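Local atomic coordinates of probable oxidoreductase protein (PDB entry 4FB5), a protein that probably acts as a GFO/IDH/MocA-family oxidoreductase that binds a nicotinamide adenine dinucleotide through a Rossmann domain. Residues M232-P237 / R247-H252; D183-A188 / A274-K279. All coordinates share one frame; numbering follows the deposited sequence.

Contact 1: residues M232-P237 / R247-H252; sequences MVKPYP and RAVENH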
loop_
_atom_site.group_PDB
_atom_site.type_symbol
_atom_site.label_atom_id
_atom_site.label_comp_id
_atom_site.label_asym_id
_atom_site.label_seq_id
_atom_site.Cartn_x
_atom_site.Cartn_y
_atom_site.Cartn_z
HETATM N N MSE A 232 -3.027 15.849 -26.212
HETATM C CA MSE A 232 -2.626 14.498 -26.663
HETATM C C MSE A 232 -1.153 14.412 -26.840
HETATM O O MSE A 232 -0.554 15.401 -27.237
HETATM C CB MSE A 232 -3.318 14.103 -27.948
HETATM C CG MSE A 232 -4.500 13.318 -27.614
HETATM SE SE MSE A 232 -5.517 12.954 -29.159
HETATM C CE MSE A 232 -6.144 11.151 -28.843
ATOM N N VAL A 233 -0.564 13.257 -26.507
ATOM C CA VAL A 233 0.893 13.093 -26.669
ATOM C C VAL A 233 1.305 12.003 -27.686
ATOM O O VAL A 233 0.875 10.866 -27.567
ATOM C CB VAL A 233 1.615 12.842 -25.298
ATOM C CG1 VAL A 233 3.118 13.107 -25.399
ATOM C CG2 VAL A 233 1.042 13.697 -24.202
ATOM N N LYS A 234 2.139 12.372 -28.668
ATOM C CA LYS A 234 2.988 11.436 -29.437
ATOM C C LYS A 234 4.412 11.345 -28.817
ATOM O O LYS A 234 5.340 12.051 -29.227
ATOM C CB LYS A 234 3.087 11.955 -30.827
ATOM C CG LYS A 234 3.682 11.076 -31.857
ATOM C CD LYS A 234 3.521 11.770 -33.250
ATOM C CE LYS A 234 2.013 11.768 -33.585
ATOM N NZ LYS A 234 1.660 12.224 -34.944
ATOM N N PRO A 235 4.604 10.440 -27.838
ATOM C CA PRO A 235 5.914 10.417 -27.180
ATOM C C PRO A 235 7.094 10.159 -28.122
ATOM O O PRO A 235 8.203 10.628 -27.809
ATOM C CB PRO A 235 5.780 9.254 -26.184
ATOM C CG PRO A 235 4.727 8.302 -26.877
ATOM C CD PRO A 235 3.746 9.287 -27.461
ATOM N N TYR A 236 6.869 9.398 -29.217
ATOM C CA TYR A 236 7.933 9.006 -30.175
ATOM C C TYR A 236 7.621 9.407 -31.642
ATOM O O TYR A 236 6.588 9.018 -32.205
ATOM C CB TYR A 236 8.270 7.484 -30.091
ATOM C CG TYR A 236 8.434 6.988 -28.694
ATOM C CD1 TYR A 236 9.320 7.631 -27.795
ATOM C CD2 TYR A 236 7.687 5.920 -28.232
ATOM C CE1 TYR A 236 9.442 7.206 -26.458
ATOM C CE2 TYR A 236 7.792 5.485 -26.902
ATOM C CZ TYR A 236 8.682 6.125 -26.025
ATOM O OH TYR A 236 8.796 5.697 -24.716
ATOM N N PRO A 237 8.529 10.155 -32.305
ATOM C CA PRO A 237 8.067 10.622 -33.662
ATOM C C PRO A 237 7.899 9.488 -34.661
ATOM O O PRO A 237 7.082 9.595 -35.577
ATOM C CB PRO A 237 9.180 11.561 -34.128
ATOM C CG PRO A 237 10.018 11.842 -32.875
ATOM C CD PRO A 237 9.867 10.671 -31.938
ATOM N N ARG A 247 9.064 4.442 -39.849
ATOM C CA ARG A 247 7.834 5.170 -40.198
ATOM C C ARG A 247 7.394 6.156 -39.132
ATOM O O ARG A 247 7.413 5.851 -37.941
ATOM C CB ARG A 247 6.680 4.184 -40.410
ATOM C CG ARG A 247 5.798 4.533 -41.567
ATOM C CD ARG A 247 4.347 4.345 -41.256
ATOM N NE ARG A 247 3.746 3.191 -41.894
ATOM C CZ ARG A 247 2.447 3.100 -42.169
ATOM N NH1 ARG A 247 1.616 4.090 -41.883
ATOM N NH2 ARG A 247 1.973 2.003 -42.714
ATOM N N ALA A 248 6.940 7.315 -39.578
ATOM C CA ALA A 248 6.231 8.308 -38.724
ATOM C C ALA A 248 5.097 7.702 -37.902
ATOM O O ALA A 248 4.233 7.022 -38.446
ATOM C CB ALA A 248 5.655 9.413 -39.576
ATOM N N VAL A 249 5.097 7.953 -36.595
ATOM C CA VAL A 249 3.903 7.631 -35.813
ATOM C C VAL A 249 2.799 8.636 -36.117
ATOM O O VAL A 249 3.043 9.824 -36.104
ATOM C CB VAL A 249 4.182 7.560 -34.284
ATOM C CG1 VAL A 249 2.967 6.975 -33.543
ATOM C CG2 VAL A 249 5.443 6.714 -34.008
ATOM N N GLU A 250 1.591 8.130 -36.365
ATOM C CA GLU A 250 0.490 8.907 -36.959
ATOM C C GLU A 250 -0.554 9.362 -35.923
ATOM O O GLU A 250 -1.387 10.277 -36.168
ATOM C CB GLU A 250 -0.193 8.036 -38.013
ATOM C CG GLU A 250 0.654 7.872 -39.253
ATOM C CD GLU A 250 0.023 6.966 -40.322
ATOM O OE1 GLU A 250 -1.205 6.728 -40.328
ATOM O OE2 GLU A 250 0.785 6.477 -41.183
ATOM N N ASN A 251 -0.408 8.726 -34.767
ATOM C CA ASN A 251 -1.330 8.475 -33.705
ATOM C C ASN A 251 -0.757 9.103 -32.476
ATOM O O ASN A 251 0.427 9.533 -32.444
ATOM C CB ASN A 251 -1.168 6.977 -33.383
ATOM C CG ASN A 251 -2.378 6.227 -33.609
ATOM O OD1 ASN A 251 -3.363 6.806 -33.969
ATOM N ND2 ASN A 251 -2.353 4.944 -33.414
ATOM N N HIS A 252 -1.534 8.987 -31.412
ATOM C CA HIS A 252 -1.163 9.529 -30.125
ATOM C C HIS A 252 -1.274 8.451 -29.037
ATOM O O HIS A 252 -2.300 7.793 -28.895
ATOM C CB HIS A 252 -2.035 10.740 -29.824
ATOM C CG HIS A 252 -1.678 11.928 -30.646
ATOM N ND1 HIS A 252 -2.310 12.223 -31.840
ATOM C CD2 HIS A 252 -0.703 12.865 -30.485
ATOM C CE1 HIS A 252 -1.764 13.314 -32.356
ATOM N NE2 HIS A 252 -0.778 13.716 -31.566
#
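The imidazole of His252 is sandwiched between two aliphatic groups of residues 232-237. Over one face lies Lys234 CE, 4.2 Å from the ring centroid and offset toward the rim; over the opposite face lies CB of the selenomethionine Met232, 4.1 Å from that centroid. Both are CH-pi contacts. The selenium of Met232 sits obliquely to the ring, and the two side chains cross at about a right angle. Val233 C lies at the ring's edge, in its plane, and Lys234 N comes within 3.4 Å of His252 CD2, while Phe384 meets the ring edge-to-face from elsewhere in the chain.

These pairings lie at the base of a beta hairpin in the C-terminal domain. Strand 225-233 leaves the large mixed sheet here, the short antiparallel strands 238-240 and 246-248 form the hairpin, and the chain returns nearly antiparallel to enter strand 254-261.

Two hydrogen bonds cross the contact. Lys234 NZ donates to Val249 O (3.0 Å), the ammonium tilted 31° from the carbonyl plane; CG stands anti to the backbone N (chi1 -169°) and a bend at chi3 swings the amine round to this oxygen. Replacing Lys234 with an alanine would probably leave Val249 O without this donor and uncover one face of the His252 ring. Val249 N donates to Pro237 O at 2.8 Å, an N-H...O angle of 160°.

Val249 CG2 lies against the backbone O of Tyr236, and Val249 CB beside Lys234 CG (4.3 Å). Within 247-252, Arg247 NH1 and Glu250 OE2 form a salt bridge (2.6 Å), its hydrogen bond weak in angle.

Contact 2: residues D183-A188 / A274-K279; sequences DEDFMA and AAWGRK
Asp185 reaches into a type II beta turn, Ala275 to Arg278, in the loop between strands 266-272 and 281-288 of the C-terminal domain's large mixed sheet. One carboxylate oxygen takes two donors. Lys279 NZ forms a salt bridge with Asp185 OD2 at 2.8 Å, on the syn lone pair, and Gly277 N donates to the same OD2 at 2.9 Å from the anti side, 21° out of the carboxylate plane. With chi1 at 59°, Asp185 CG lies between its own backbone N and carbonyl carbon, which brings OD2 to Gly277 N and Lys279 NZ. The two grips probably fix its rotation and favour the charged form. Lys279 NZ has a further partner, Tyr306 OH of the second subunit. Gly277 has a positive phi, at which a side chain would jam against the preceding carbonyl oxygen.

One backbone bond joins the loops: Ala275 N donates to Glu184 O (2.9 Å), in the carbonyl plane. Within 274-279, Arg278 N to Ala275 O closes the turn.

A weaker electrostatic pairing links Asp183 and Arg278. Asp183 CB touches Arg278 CB at 3.6 Å. Asp183 OD2 stands off the plane of the guanidinium, so only the charges attract, without a hydrogen bond. The stronger polar partners belong to the second subunit: Arg179 for Asp183 and Tyr287 for Arg278.

Apolar contacts gather at Ala188 and Ala274, whose methyls lie 4.3 Å apart (CB to CB). Ala188 CB also stands squarely over the Trp276 indole as a CH-pi contact, 3.3 Å from the centroid of the five-membered ring and 14° off its normal.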
loop_
_atom_site.group_PDB
_atom_site.type_symbol
_atom_site.label_atom_id
_atom_site.label_comp_id
_atom_site.label_asym_id
_atom_site.label_seq_id
_atom_site.Cartn_x
_atom_site.Cartn_y
_atom_site.Cartn_z
ATOM N N ASP A 183 -3.775 3.302 -17.709
ATOM C CA ASP A 183 -2.381 3.152 -18.130
ATOM C C ASP A 183 -1.838 1.724 -18.320
ATOM O O ASP A 183 -2.116 0.795 -17.522
ATOM C CB ASP A 183 -1.464 3.900 -17.191
ATOM C CG ASP A 183 -2.028 5.207 -16.768
ATOM O OD1 ASP A 183 -2.471 6.001 -17.652
ATOM O OD2 ASP A 183 -2.024 5.457 -15.529
ATOM N N GLU A 184 -1.066 1.565 -19.388
ATOM C CA GLU A 184 -0.275 0.374 -19.605
ATOM C C GLU A 184 1.055 0.803 -20.174
ATOM O O GLU A 184 1.285 1.968 -20.334
ATOM C CB GLU A 184 -1.006 -0.642 -20.490
ATOM C CG GLU A 184 -2.422 -0.950 -20.005
ATOM C CD GLU A 184 -3.047 -2.242 -20.572
ATOM O OE1 GLU A 184 -2.340 -2.993 -21.291
ATOM O OE2 GLU A 184 -4.256 -2.514 -20.281
ATOM N N ASP A 185 1.950 -0.129 -20.449
ATOM C CA ASP A 185 3.263 0.226 -20.967
ATOM C C ASP A 185 3.689 -0.577 -22.180
ATOM O O ASP A 185 4.875 -0.642 -22.470
ATOM C CB ASP A 185 4.339 0.139 -19.896
ATOM C CG ASP A 185 4.464 -1.258 -19.294
ATOM O OD1 ASP A 185 3.820 -2.213 -19.819
ATOM O OD2 ASP A 185 5.192 -1.385 -18.281
ATOM N N PHE A 186 2.725 -1.162 -22.898
ATOM C CA PHE A 186 3.073 -1.938 -24.077
ATOM C C PHE A 186 3.464 -1.078 -25.303
ATOM O O PHE A 186 3.922 -1.625 -26.299
ATOM C CB PHE A 186 1.991 -2.990 -24.429
ATOM C CG PHE A 186 0.715 -2.416 -24.945
ATOM C CD1 PHE A 186 0.588 -2.065 -26.270
ATOM C CD2 PHE A 186 -0.392 -2.265 -24.112
ATOM C CE1 PHE A 186 -0.633 -1.488 -26.793
ATOM C CE2 PHE A 186 -1.618 -1.743 -24.626
ATOM C CZ PHE A 186 -1.724 -1.343 -25.983
HETATM N N MSE A 187 3.311 0.246 -25.227
HETATM C CA MSE A 187 3.954 1.108 -26.233
HETATM C C MSE A 187 5.129 1.900 -25.672
HETATM O O MSE A 187 5.642 2.799 -26.352
HETATM C CB MSE A 187 2.965 2.068 -26.874
HETATM C CG MSE A 187 1.766 1.343 -27.427
HETATM SE SE MSE A 187 2.044 0.659 -29.248
HETATM C CE MSE A 187 1.044 -0.867 -28.966
ATOM N N ALA A 188 5.558 1.598 -24.458
ATOM C CA ALA A 188 6.569 2.430 -23.834
ATOM C C ALA A 188 7.882 2.256 -24.524
ATOM O O ALA A 188 8.628 3.199 -24.660
ATOM C CB ALA A 188 6.723 2.091 -22.384
ATOM N N ALA A 274 2.082 4.321 -22.950
ATOM C CA ALA A 274 3.501 4.253 -22.873
ATOM C C ALA A 274 3.878 4.684 -21.488
ATOM O O ALA A 274 4.696 5.577 -21.284
ATOM C CB ALA A 274 4.112 5.158 -23.921
ATOM N N ALA A 275 3.266 4.047 -20.508
ATOM C CA ALA A 275 3.473 4.461 -19.115
ATOM C C ALA A 275 4.215 3.368 -18.412
ATOM O O ALA A 275 3.577 2.466 -17.851
ATOM C CB ALA A 275 2.114 4.726 -18.440
ATOM N N TRP A 276 5.554 3.426 -18.459
ATOM C CA TRP A 276 6.414 2.353 -17.929
ATOM C C TRP A 276 6.044 1.955 -16.513
ATOM O O TRP A 276 5.940 2.819 -15.630
ATOM C CB TRP A 276 7.876 2.725 -17.928
ATOM C CG TRP A 276 8.607 2.466 -19.213
ATOM C CD1 TRP A 276 9.218 3.428 -20.021
ATOM C CD2 TRP A 276 8.815 1.222 -19.858
ATOM N NE1 TRP A 276 9.793 2.842 -21.089
ATOM C CE2 TRP A 276 9.578 1.489 -21.032
ATOM C CE3 TRP A 276 8.423 -0.082 -19.588
ATOM C CZ2 TRP A 276 9.975 0.480 -21.932
ATOM C CZ3 TRP A 276 8.775 -1.089 -20.489
ATOM C CH2 TRP A 276 9.572 -0.804 -21.653
ATOM N N GLY A 277 5.856 0.641 -16.318
ATOM C CA GLY A 277 5.492 0.115 -15.031
ATOM C C GLY A 277 4.015 0.115 -14.695
ATOM O O GLY A 277 3.630 -0.432 -13.703
ATOM N N ARG A 278 3.168 0.724 -15.502
ATOM C CA ARG A 278 1.768 0.446 -15.362
ATOM C C ARG A 278 1.438 -0.782 -16.226
ATOM O O ARG A 278 1.810 -0.854 -17.393
ATOM C CB ARG A 278 0.982 1.667 -15.803
ATOM C CG ARG A 278 1.393 2.988 -15.086
ATOM C CD ARG A 278 1.211 2.834 -13.624
ATOM N NE ARG A 278 1.097 4.084 -12.864
ATOM C CZ ARG A 278 0.993 4.082 -11.540
ATOM N NH1 ARG A 278 1.009 2.926 -10.940
ATOM N NH2 ARG A 278 0.915 5.195 -10.835
ATOM N N LYS A 279 0.757 -1.771 -15.674
ATOM C CA LYS A 279 0.495 -2.989 -16.443
ATOM C C LYS A 279 -0.942 -3.069 -16.841
ATOM O O LYS A 279 -1.251 -3.331 -18.010
ATOM C CB LYS A 279 0.882 -4.249 -15.681
ATOM C CG LYS A 279 2.373 -4.292 -15.163
ATOM C CD LYS A 279 3.380 -3.852 -16.236
ATOM C CE LYS A 279 4.790 -4.143 -15.786
ATOM N NZ LYS A 279 5.857 -3.594 -16.685
#

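Contacts 1 and 2 lie about 15 Å apart, centre to centre, on the same side of the chain's centre and within the C-terminal domain. Residues 183-188 come first, following strand 175-183; both segments of contact 1 come next, and 274-279 last, after strand 266-272. The large mixed sheet connects them, since 225-233, 254-261, 266-272 and 175-183 are consecutive strands across it. They touch directly: Tyr236 OH of contact 1 is probably hydrogen-bonded to Ala188 O of contact 2, at 2.5 Å, and the tyrosine ring packs against Met187 O. Both also reach the second subunit, which places these loops at an interface of the four-chain assembly.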